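Local structure of MccF (Escherichia coli, 4IIY) at residues P39-V42 and G43-I46; S124-F128 and L129-A133; F306-A309 and G310-R313. The protein confers self-immunity to microcin C7 and probably acts as a hydrolase of the peptidase S66 family, related to LD-carboxypeptidases. The protein carries 1 engineered substitution. All blocks are in the same frame, centred on the assembly; numbering follows the deposited sequence.

Contact 1. Residues P39-V42 and G43-I46. With EDO (1,2-ethanediol), chain P.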
ATOM      1  N   PRO B  39      -2.055  -5.717  34.169  1.00 12.78           N
ATOM      2  CA  PRO B  39      -0.668  -6.050  33.837  1.00 13.29           C
ATOM      3  C   PRO B  39      -0.439  -7.556  33.754  1.00 11.60           C
ATOM      4  O   PRO B  39      -1.215  -8.345  34.295  1.00 12.83           O
ATOM      5  CB  PRO B  39       0.119  -5.454  35.006  1.00 15.06           C
ATOM      6  CG  PRO B  39      -0.852  -5.468  36.152  1.00 16.67           C
ATOM      7  CD  PRO B  39      -2.189  -5.163  35.527  1.00 15.12           C
ATOM      8  N   LEU B  40       0.631  -7.941  33.069  1.00 10.68           N
ATOM      9  CA  LEU B  40       1.043  -9.335  32.992  1.00  8.89           C
ATOM     10  C   LEU B  40       1.775  -9.742  34.276  1.00 10.20           C
ATOM     11  O   LEU B  40       2.364  -8.899  34.960  1.00 10.73           O
ATOM     12  CB  LEU B  40       1.964  -9.531  31.787  1.00 11.34           C
ATOM     13  CG  LEU B  40       2.294 -10.958  31.357  1.00 10.64           C
ATOM     14  CD1 LEU B  40       1.056 -11.654  30.834  1.00 11.72           C
ATOM     15  CD2 LEU B  40       3.387 -10.947  30.289  1.00 11.47           C
ATOM     16  N   ALA B  41       1.743 -11.034  34.580  1.00  9.78           N
ATOM     17  CA  ALA B  41       2.520 -11.599  35.678  1.00 10.10           C
ATOM     18  C   ALA B  41       3.009 -12.981  35.288  1.00  9.60           C
ATOM     19  O   ALA B  41       2.360 -13.689  34.510  1.00  9.96           O
ATOM     20  CB  ALA B  41       1.676 -11.680  36.948  1.00 13.48           C
ATOM     21  N   VAL B  42       4.149 -13.371  35.847  1.00  9.46           N
ATOM     22  CA  VAL B  42       4.654 -14.720  35.680  1.00 10.90           C
ATOM     23  C   VAL B  42       3.553 -15.712  36.027  1.00 10.23           C
ATOM     24  O   VAL B  42       2.869 -15.576  37.054  1.00 10.95           O
ATOM     25  CB  VAL B  42       5.887 -14.951  36.575  1.00 10.78           C
ATOM     26  CG1 VAL B  42       6.253 -16.433  36.626  1.00 11.57           C
ATOM     27  CG2 VAL B  42       7.061 -14.124  36.072  1.00 13.71           C
ATOM     28  N   GLY B  43       3.359 -16.699  35.158  1.00 10.31           N
ATOM     29  CA  GLY B  43       2.360 -17.732  35.378  1.00 11.22           C
ATOM     30  C   GLY B  43       1.030 -17.461  34.696  1.00 10.24           C
ATOM     31  O   GLY B  43       0.140 -18.308  34.698  1.00 12.62           O
ATOM     32  N   ASP B  44       0.889 -16.277  34.109  1.00 10.59           N
ATOM     33  CA  ASP B  44      -0.348 -15.935  33.412  1.00 11.49           C
ATOM     34  C   ASP B  44      -0.586 -16.790  32.162  1.00  9.37           C
ATOM     35  O   ASP B  44       0.306 -17.487  31.670  1.00 11.08           O
ATOM     36  CB  ASP B  44      -0.372 -14.452  33.021  1.00 11.61           C
ATOM     37  CG  ASP B  44      -0.774 -13.533  34.171  1.00 11.53           C
ATOM     38  OD1 ASP B  44      -1.184 -14.024  35.248  1.00 13.81           O
ATOM     39  OD2 ASP B  44      -0.691 -12.301  33.986  1.00 12.43           O
ATOM     40  N   THR B  45      -1.806 -16.687  31.653  1.00  9.77           N
ATOM     41  CA  THR B  45      -2.224 -17.354  30.431  1.00 10.49           C
ATOM     42  C   THR B  45      -2.198 -16.394  29.241  1.00  9.32           C
ATOM     43  O   THR B  45      -2.780 -15.300  29.282  1.00 11.07           O
ATOM     44  CB  THR B  45      -3.645 -17.928  30.594  1.00 11.30           C
ATOM     45  OG1 THR B  45      -3.645 -18.884  31.663  1.00 13.74           O
ATOM     46  CG2 THR B  45      -4.120 -18.600  29.319  1.00 12.24           C
ATOM     47  N   ILE B  46      -1.504 -16.819  28.190  1.00  9.28           N
ATOM     48  CA  ILE B  46      -1.411 -16.081  26.938  1.00  9.08           C
ATOM     49  C   ILE B  46      -2.166 -16.873  25.883  1.00  9.41           C
ATOM     50  O   ILE B  46      -1.911 -18.066  25.716  1.00 10.46           O
ATOM     51  CB  ILE B  46       0.064 -15.946  26.500  1.00  9.17           C
ATOM     52  CG1 ILE B  46       0.873 -15.153  27.542  1.00 11.46           C
ATOM     53  CG2 ILE B  46       0.151 -15.302  25.118  1.00 11.37           C
ATOM     54  CD1 ILE B  46       2.381 -15.137  27.300  1.00 12.90           C
TER
HETATM   55  C1  EDO P 406      -3.000 -10.261  37.763  1.00 23.01           C
HETATM   56  O1  EDO P 406      -3.337  -8.877  37.602  1.00 31.29           O
HETATM   57  C2  EDO P 406      -1.842 -10.640  36.844  1.00 21.29           C
HETATM   58  O2  EDO P 406      -2.258 -10.632  35.470  1.00 19.29           O
HETATM   59  O   HOH W   1       0.080 -15.183  37.377  1.00 14.40           O

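Contact 2. Residues S124-F128 and L129-A133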
ATOM      1  N   SER B 124      -8.931  -7.075   7.126  1.00  6.73           N
ATOM      2  CA  SER B 124     -10.238  -7.634   6.772  1.00  6.63           C
ATOM      3  C   SER B 124     -11.126  -7.882   7.986  1.00  6.65           C
ATOM      4  O   SER B 124     -12.354  -7.879   7.869  1.00  7.99           O
ATOM      5  CB  SER B 124     -10.089  -8.959   6.036  1.00  7.30           C
ATOM      6  OG  SER B 124      -9.506  -8.799   4.762  1.00  7.54           O
ATOM      7  N   LEU B 125     -10.512  -8.157   9.132  1.00  6.48           N
ATOM      8  CA  LEU B 125     -11.252  -8.573  10.321  1.00  7.27           C
ATOM      9  C   LEU B 125     -11.995  -7.439  10.996  1.00  7.26           C
ATOM     10  O   LEU B 125     -12.904  -7.694  11.788  1.00  7.87           O
ATOM     11  CB  LEU B 125     -10.307  -9.175  11.364  1.00  7.65           C
ATOM     12  CG  LEU B 125      -9.828 -10.616  11.218  1.00  8.29           C
ATOM     13  CD1 LEU B 125      -9.101 -10.849   9.900  1.00 10.65           C
ATOM     14  CD2 LEU B 125      -8.953 -10.981  12.405  1.00  9.30           C
ATOM     15  N   LEU B 126     -11.596  -6.199  10.726  1.00  7.45           N
ATOM     16  CA  LEU B 126     -12.030  -5.075  11.550  1.00  7.93           C
ATOM     17  C   LEU B 126     -13.544  -4.861  11.691  1.00  7.54           C
ATOM     18  O   LEU B 126     -13.998  -4.526  12.774  1.00  8.81           O
ATOM     19  CB  LEU B 126     -11.289  -3.792  11.149  1.00  7.21           C
ATOM     20  CG  LEU B 126      -9.791  -3.821  11.495  1.00  6.91           C
ATOM     21  CD1 LEU B 126      -9.065  -2.652  10.832  1.00  7.72           C
ATOM     22  CD2 LEU B 126      -9.568  -3.812  12.999  1.00  9.74           C
ATOM     23  N   PRO B 127     -14.325  -5.066  10.622  1.00  7.40           N
ATOM     24  CA  PRO B 127     -15.775  -4.898  10.804  1.00  7.99           C
ATOM     25  C   PRO B 127     -16.413  -5.946  11.721  1.00  8.76           C
ATOM     26  O   PRO B 127     -17.567  -5.761  12.123  1.00 10.99           O
ATOM     27  CB  PRO B 127     -16.326  -5.048   9.382  1.00 10.04           C
ATOM     28  CG  PRO B 127     -15.163  -4.746   8.477  1.00 10.27           C
ATOM     29  CD  PRO B 127     -13.970  -5.303   9.215  1.00  8.54           C
ATOM     30  N   PHE B 128     -15.685  -7.004  12.058  1.00  8.62           N
ATOM     31  CA  PHE B 128     -16.263  -8.192  12.688  1.00  8.60           C
ATOM     32  C   PHE B 128     -15.762  -8.447  14.108  1.00  9.30           C
ATOM     33  O   PHE B 128     -16.183  -9.412  14.759  1.00  9.94           O
ATOM     34  CB  PHE B 128     -15.994  -9.422  11.810  1.00  9.29           C
ATOM     35  CG  PHE B 128     -16.467  -9.256  10.400  1.00  8.92           C
ATOM     36  CD1 PHE B 128     -17.824  -9.289  10.110  1.00 11.14           C
ATOM     37  CD2 PHE B 128     -15.567  -9.021   9.363  1.00  9.24           C
ATOM     38  CE1 PHE B 128     -18.282  -9.114   8.807  1.00 11.52           C
ATOM     39  CE2 PHE B 128     -16.008  -8.849   8.063  1.00  9.95           C
ATOM     40  CZ  PHE B 128     -17.369  -8.899   7.781  1.00 11.69           C
ATOM     41  N   LEU B 129     -14.867  -7.596  14.601  1.00  8.84           N
ATOM     42  CA  LEU B 129     -14.370  -7.765  15.967  1.00  9.24           C
ATOM     43  C   LEU B 129     -15.411  -7.309  16.971  1.00  9.05           C
ATOM     44  O   LEU B 129     -16.181  -6.380  16.710  1.00 10.73           O
ATOM     45  CB  LEU B 129     -13.069  -6.997  16.203  1.00  9.62           C
ATOM     46  CG  LEU B 129     -11.885  -7.383  15.328  1.00  9.19           C
ATOM     47  CD1 LEU B 129     -10.647  -6.642  15.817  1.00 10.31           C
ATOM     48  CD2 LEU B 129     -11.664  -8.889  15.370  1.00 11.19           C
ATOM     49  N   ASP B 130     -15.416  -7.946  18.135  1.00  9.36           N
ATOM     50  CA  ASP B 130     -16.402  -7.619  19.159  1.00 10.82           C
ATOM     51  C   ASP B 130     -15.855  -6.512  20.050  1.00  9.23           C
ATOM     52  O   ASP B 130     -15.304  -6.772  21.123  1.00 10.47           O
ATOM     53  CB  ASP B 130     -16.748  -8.867  19.971  1.00 12.39           C
ATOM     54  CG  ASP B 130     -17.992  -8.688  20.823  1.00 11.13           C
ATOM     55  OD1 ASP B 130     -18.339  -7.531  21.140  1.00 12.38           O
ATOM     56  OD2 ASP B 130     -18.606  -9.720  21.182  1.00 13.66           O
ATOM     57  N   TYR B 131     -15.994  -5.271  19.588  1.00 10.51           N
ATOM     58  CA  TYR B 131     -15.422  -4.130  20.299  1.00 11.32           C
ATOM     59  C   TYR B 131     -16.032  -3.959  21.685  1.00 11.35           C
ATOM     60  O   TYR B 131     -15.334  -3.606  22.627  1.00 11.42           O
ATOM     61  CB  TYR B 131     -15.529  -2.844  19.466  1.00 11.80           C
ATOM     62  CG  TYR B 131     -14.740  -2.992  18.193  1.00  8.93           C
ATOM     63  CD1 TYR B 131     -13.357  -3.016  18.225  1.00  9.92           C
ATOM     64  CD2 TYR B 131     -15.368  -3.178  16.976  1.00 10.68           C
ATOM     65  CE1 TYR B 131     -12.613  -3.192  17.076  1.00  8.75           C
ATOM     66  CE2 TYR B 131     -14.631  -3.361  15.815  1.00  9.80           C
ATOM     67  CZ  TYR B 131     -13.252  -3.369  15.870  1.00  8.74           C
ATOM     68  OH  TYR B 131     -12.497  -3.557  14.730  1.00  9.47           O
ATOM     69  N   ASP B 132     -17.329  -4.221  21.813  1.00 12.41           N
ATOM     70  CA  ASP B 132     -17.967  -4.113  23.120  1.00 11.80           C
ATOM     71  C   ASP B 132     -17.347  -5.092  24.110  1.00 12.07           C
ATOM     72  O   ASP B 132     -17.134  -4.756  25.273  1.00 11.83           O
ATOM     73  CB  ASP B 132     -19.475  -4.351  23.012  1.00 17.02           C
ATOM     74  CG  ASP B 132     -20.204  -3.203  22.345  1.00 24.13           C
ATOM     75  OD1 ASP B 132     -19.667  -2.076  22.336  1.00 23.82           O
ATOM     76  OD2 ASP B 132     -21.325  -3.431  21.841  1.00 28.19           O
ATOM     77  N   ALA B 133     -17.038  -6.302  23.653  1.00 11.22           N
ATOM     78  CA  ALA B 133     -16.433  -7.304  24.526  1.00 12.42           C
ATOM     79  C   ALA B 133     -15.002  -6.910  24.894  1.00 10.99           C
ATOM     80  O   ALA B 133     -14.550  -7.169  26.008  1.00 12.17           O
ATOM     81  CB  ALA B 133     -16.466  -8.679  23.881  1.00 12.26           C
TER
HETATM   82  O   HOH W   2     -17.784  -5.100  14.948  1.00 17.88           O

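Contact 3. Residues F306-A309 and G310-R313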
ATOM      1  N   PHE B 306      16.470  -3.421   4.107  1.00  8.44           N
ATOM      2  CA  PHE B 306      16.105  -2.352   3.184  1.00  8.77           C
ATOM      3  C   PHE B 306      16.885  -2.503   1.875  1.00  9.27           C
ATOM      4  O   PHE B 306      18.087  -2.766   1.888  1.00 10.60           O
ATOM      5  CB  PHE B 306      16.433  -1.009   3.834  1.00  9.09           C
ATOM      6  CG  PHE B 306      16.124   0.188   2.984  1.00  8.66           C
ATOM      7  CD1 PHE B 306      14.832   0.446   2.552  1.00  9.58           C
ATOM      8  CD2 PHE B 306      17.127   1.085   2.653  1.00 10.35           C
ATOM      9  CE1 PHE B 306      14.555   1.570   1.778  1.00 10.29           C
ATOM     10  CE2 PHE B 306      16.847   2.211   1.886  1.00 11.12           C
ATOM     11  CZ  PHE B 306      15.560   2.453   1.457  1.00 10.75           C
ATOM     12  N   ASP B 307      16.204  -2.324   0.749  1.00  9.67           N
ATOM     13  CA  ASP B 307      16.839  -2.434  -0.564  1.00  9.38           C
ATOM     14  C   ASP B 307      16.985  -1.036  -1.164  1.00 10.17           C
ATOM     15  O   ASP B 307      16.015  -0.455  -1.654  1.00 10.32           O
ATOM     16  CB  ASP B 307      16.002  -3.349  -1.461  1.00 12.44           C
ATOM     17  CG  ASP B 307      16.416  -3.292  -2.920  1.00 13.20           C
ATOM     18  OD1 ASP B 307      17.525  -2.821  -3.221  1.00 13.88           O
ATOM     19  OD2 ASP B 307      15.612  -3.729  -3.774  1.00 21.95           O
ATOM     20  N   CYS B 308      18.199  -0.496  -1.128  1.00 10.35           N
ATOM     21  CA  CYS B 308      18.435   0.881  -1.561  1.00 10.30           C
ATOM     22  C   CYS B 308      18.678   1.003  -3.064  1.00 10.12           C
ATOM     23  O   CYS B 308      19.009   2.082  -3.557  1.00 10.58           O
ATOM     24  CB  CYS B 308      19.605   1.493  -0.783  1.00 16.03           C
ATOM     25  SG  CYS B 308      21.203   0.705  -1.099  1.00 22.05           S
ATOM     26  N   ALA B 309      18.521  -0.103  -3.784  1.00 10.72           N
ATOM     27  CA  ALA B 309      18.629  -0.097  -5.247  1.00 11.69           C
ATOM     28  C   ALA B 309      19.982   0.413  -5.752  1.00 13.43           C
ATOM     29  O   ALA B 309      20.065   1.006  -6.832  1.00 16.19           O
ATOM     30  CB  ALA B 309      17.477   0.703  -5.872  1.00 13.60           C
ATOM     31  N   GLY B 310      21.035   0.173  -4.980  1.00 12.20           N
ATOM     32  CA  GLY B 310      22.373   0.592  -5.369  1.00 14.29           C
ATOM     33  C   GLY B 310      22.714   2.042  -5.064  1.00 14.96           C
ATOM     34  O   GLY B 310      23.847   2.474  -5.285  1.00 16.09           O
ATOM     35  N   SER B 311      21.751   2.797  -4.539  1.00 12.13           N
ATOM     36  CA  SER B 311      21.941   4.225  -4.278  1.00 13.37           C
ATOM     37  C   SER B 311      22.751   4.505  -3.017  1.00 13.49           C
ATOM     38  O   SER B 311      23.245   5.620  -2.823  1.00 14.61           O
ATOM     39  CB  SER B 311      20.591   4.919  -4.126  1.00 12.04           C
ATOM     40  OG  SER B 311      19.982   4.566  -2.891  1.00 11.69           O
ATOM     41  N   LYS B 312      22.844   3.502  -2.150  1.00 13.43           N
ATOM     42  CA  LYS B 312      23.490   3.631  -0.844  1.00 15.01           C
ATOM     43  C   LYS B 312      22.771   4.584   0.109  1.00 15.25           C
ATOM     44  O   LYS B 312      23.292   4.914   1.171  1.00 19.42           O
ATOM     45  CB  LYS B 312      24.969   4.006  -0.993  1.00 19.23           C
ATOM     46  CG  LYS B 312      25.782   2.915  -1.678  1.00 22.59           C
ATOM     47  CD  LYS B 312      27.267   3.232  -1.705  1.00 30.92           C
ATOM     48  CE  LYS B 312      28.043   2.127  -2.407  1.00 41.73           C
ATOM     49  NZ  LYS B 312      29.441   2.538  -2.718  1.00 42.88           N
ATOM     50  N   ARG B 313      21.565   5.005  -0.256  1.00 12.12           N
ATOM     51  CA  ARG B 313      20.782   5.890   0.599  1.00 12.82           C
ATOM     52  C   ARG B 313      20.036   5.105   1.662  1.00 12.51           C
ATOM     53  O   ARG B 313      19.599   3.976   1.419  1.00 16.37           O
ATOM     54  CB  ARG B 313      19.782   6.676  -0.242  1.00 12.88           C
ATOM     55  CG  ARG B 313      20.447   7.611  -1.223  1.00 13.69           C
ATOM     56  CD  ARG B 313      19.472   8.220  -2.213  1.00 13.80           C
ATOM     57  NE  ARG B 313      20.227   8.832  -3.300  1.00 14.75           N
ATOM     58  CZ  ARG B 313      19.745   9.106  -4.507  1.00 13.10           C
ATOM     59  NH1 ARG B 313      18.473   8.851  -4.796  1.00 12.68           N
ATOM     60  NH2 ARG B 313      20.538   9.649  -5.419  1.00 14.79           N
TER

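Contact 1. Residues P39-V42 and G43-I46
Asp44 lays its carboxylate back over the backbone of Leu40 and Ala41, across a tight reversal of the chain. The reversal is a type II beta turn from Ala41 to Asp44, and it leads directly into strand 45-49. The turn is closed by Asp44 N, which donates to Ala41 O at 3.0 Å. The side chain of Asp44 adds a second bond in the other direction. Its CG stands beside its own backbone N and anti to the carbonyl carbon (chi1 -81°), which turns the carboxylate back toward the preceding residues. Asp44 OD2 then accepts from Ala41 N at 2.8 Å. The amide meets OD2 from well above the carboxylate plane, and the bond is bent. Ala41 is therefore held through both its N and its O by one residue.

On the buried side, the side chains of Leu40 and Asp44 run alongside each other, pointing opposite ways. The CD1 methyl of Leu40 lies 3.7 Å from Asp44 OD2 and almost as close to Asp44 CB. Leu40 continues inward onto Phe186 and Leu190 of helix 178-191. Thr45 and Ile46 carry the chain into the six-stranded sheet, between strands 76-79 and 110-115. Lys76 bonds to Gly43 O through its NZ.

Gly43 has a positive phi (96°), and a side chain there would run into Val42 O. The outer side of the turn is exposed at Ala41 and Val42. A 1,2-ethanediol, probably from the crystallisation liquor, sits beside Pro39 and Asp44. The ethanediol O2 is 2.7 Å from Asp44 OD2 and also close to Pro39 O. At the other carboxylate oxygen, one water donates to both Asp44 OD1, at 2.7 Å, and Val42 O.

Contact 2. Residues S124-F128 and L129-A133
Tyr131 reaches back to Leu126 and donates its hydroxyl to the backbone oxygen, OH to Leu126 O 2.6 Å. The hydroxyl oxygen lies in the carbonyl plane of Leu126, on a lone pair of Leu126 O, and that carbonyl oxygen lies at the edge of the tyrosine ring. This bond ties the first turn of helix 131-136 to the helically wound residues 124-127.

The tight part is mostly apolar. The CD2 methyl of Leu126 sits 3.4 Å from Tyr131 OH and meets Leu129 CD1 at 4.1 Å. Leu129 CB lies over one face of the Tyr131 ring, toward its rim. On its other branch, Leu129 CD2 packs on Leu125 CB at 4.2 Å. Ile154 of helix 148-158 also touches Leu129, while Leu288 of the second subunit packs on Leu126.

The looser side carries water and polar ends. One water donates to both Pro127 O and Leu129 O, bridging the bend. Asp130 is the N-cap of the helix. Its OD1 accepts from Ala133 N at 3.1 Å, met from above the carboxylate plane, and its OD2 bonds to Tyr106 OH.

The chemistry implies two separate holds on the helix start. The carboxylate of Asp130 satisfies an amide of the first turn. The phenol of Tyr131 satisfies a carbonyl of the preceding residues and probably helps to fix the ring, one face of which Leu129 CB covers.

Contact 3. Residues F306-A309 and G310-R313
A type I' beta turn from Cys308 to Ser311 lies within the loop between strand 297-301 and helix 315-323. Cys308 O takes two bonds from Ser311. The backbone Ser311 N donates to Cys308 O at 3.0 Å, arriving from above the carbonyl plane. The hydroxyl Ser311 OG donates to Cys308 O at 2.7 Å, in that plane and on a lone pair. With chi1 at 72°, OG is placed between the backbone N and carbonyl carbon of Ser311, where it can reach back across the turn. The same OG accepts from Arg313 N at 3.1 Å, in a nearly straight bond.

Two side-chain turns overlap the ends of the beta turn. Ser311 makes an ST turn with Arg313, and Asp307 makes an Asx turn, its OD1 accepting from Ala309 N at 2.9 Å. An alanine in place of Ser311 lacks the hydroxyl and would probably leave Arg313 N without its acceptor and Cys308 O with only the backbone donor of the two that Ser311 supplies. Gly310 has a positive phi, and a side chain there would run into Ala309 O.

Further packing brings Phe306 up to Arg313. Arg313 O lies at the edge of the Phe306 ring, in its plane, 3.3 Å from CE2. Cys308 CB approaches the same oxygen, and its SG lies 3.4 Å from Lys312 N. Phe306 also packs on Ile276 and Val279 of helix 276-288 and meets His303 edge-to-face. Ser311 CB lies over one face of the Arg313 guanidinium, whose NH2 forms a salt bridge with Asp87 of the second subunit.

The three contacts follow one another along the chain without overlap. Contact 1 leads into strand 45-49 of the six-stranded sheet. Contact 2 falls in the connection from strand 110-115 to strand 140-143 of that sheet, at the start of helix 131-136. Their centres are 24 Å apart. Contact 3 belongs to the LD-carboxypeptidase C-terminal domain, in the loop after strand 297-301 of the eight-stranded sheet. Its centre is 42 Å from that of contact 1 and 39 Å from that of contact 2, on the opposite side of the chain's centre from both. Contacts 2 and 3 both touch the second subunit, so both the N-terminal and C-terminal domains contribute to the dimer interface. Contact 1 touches no other chain of the assembly.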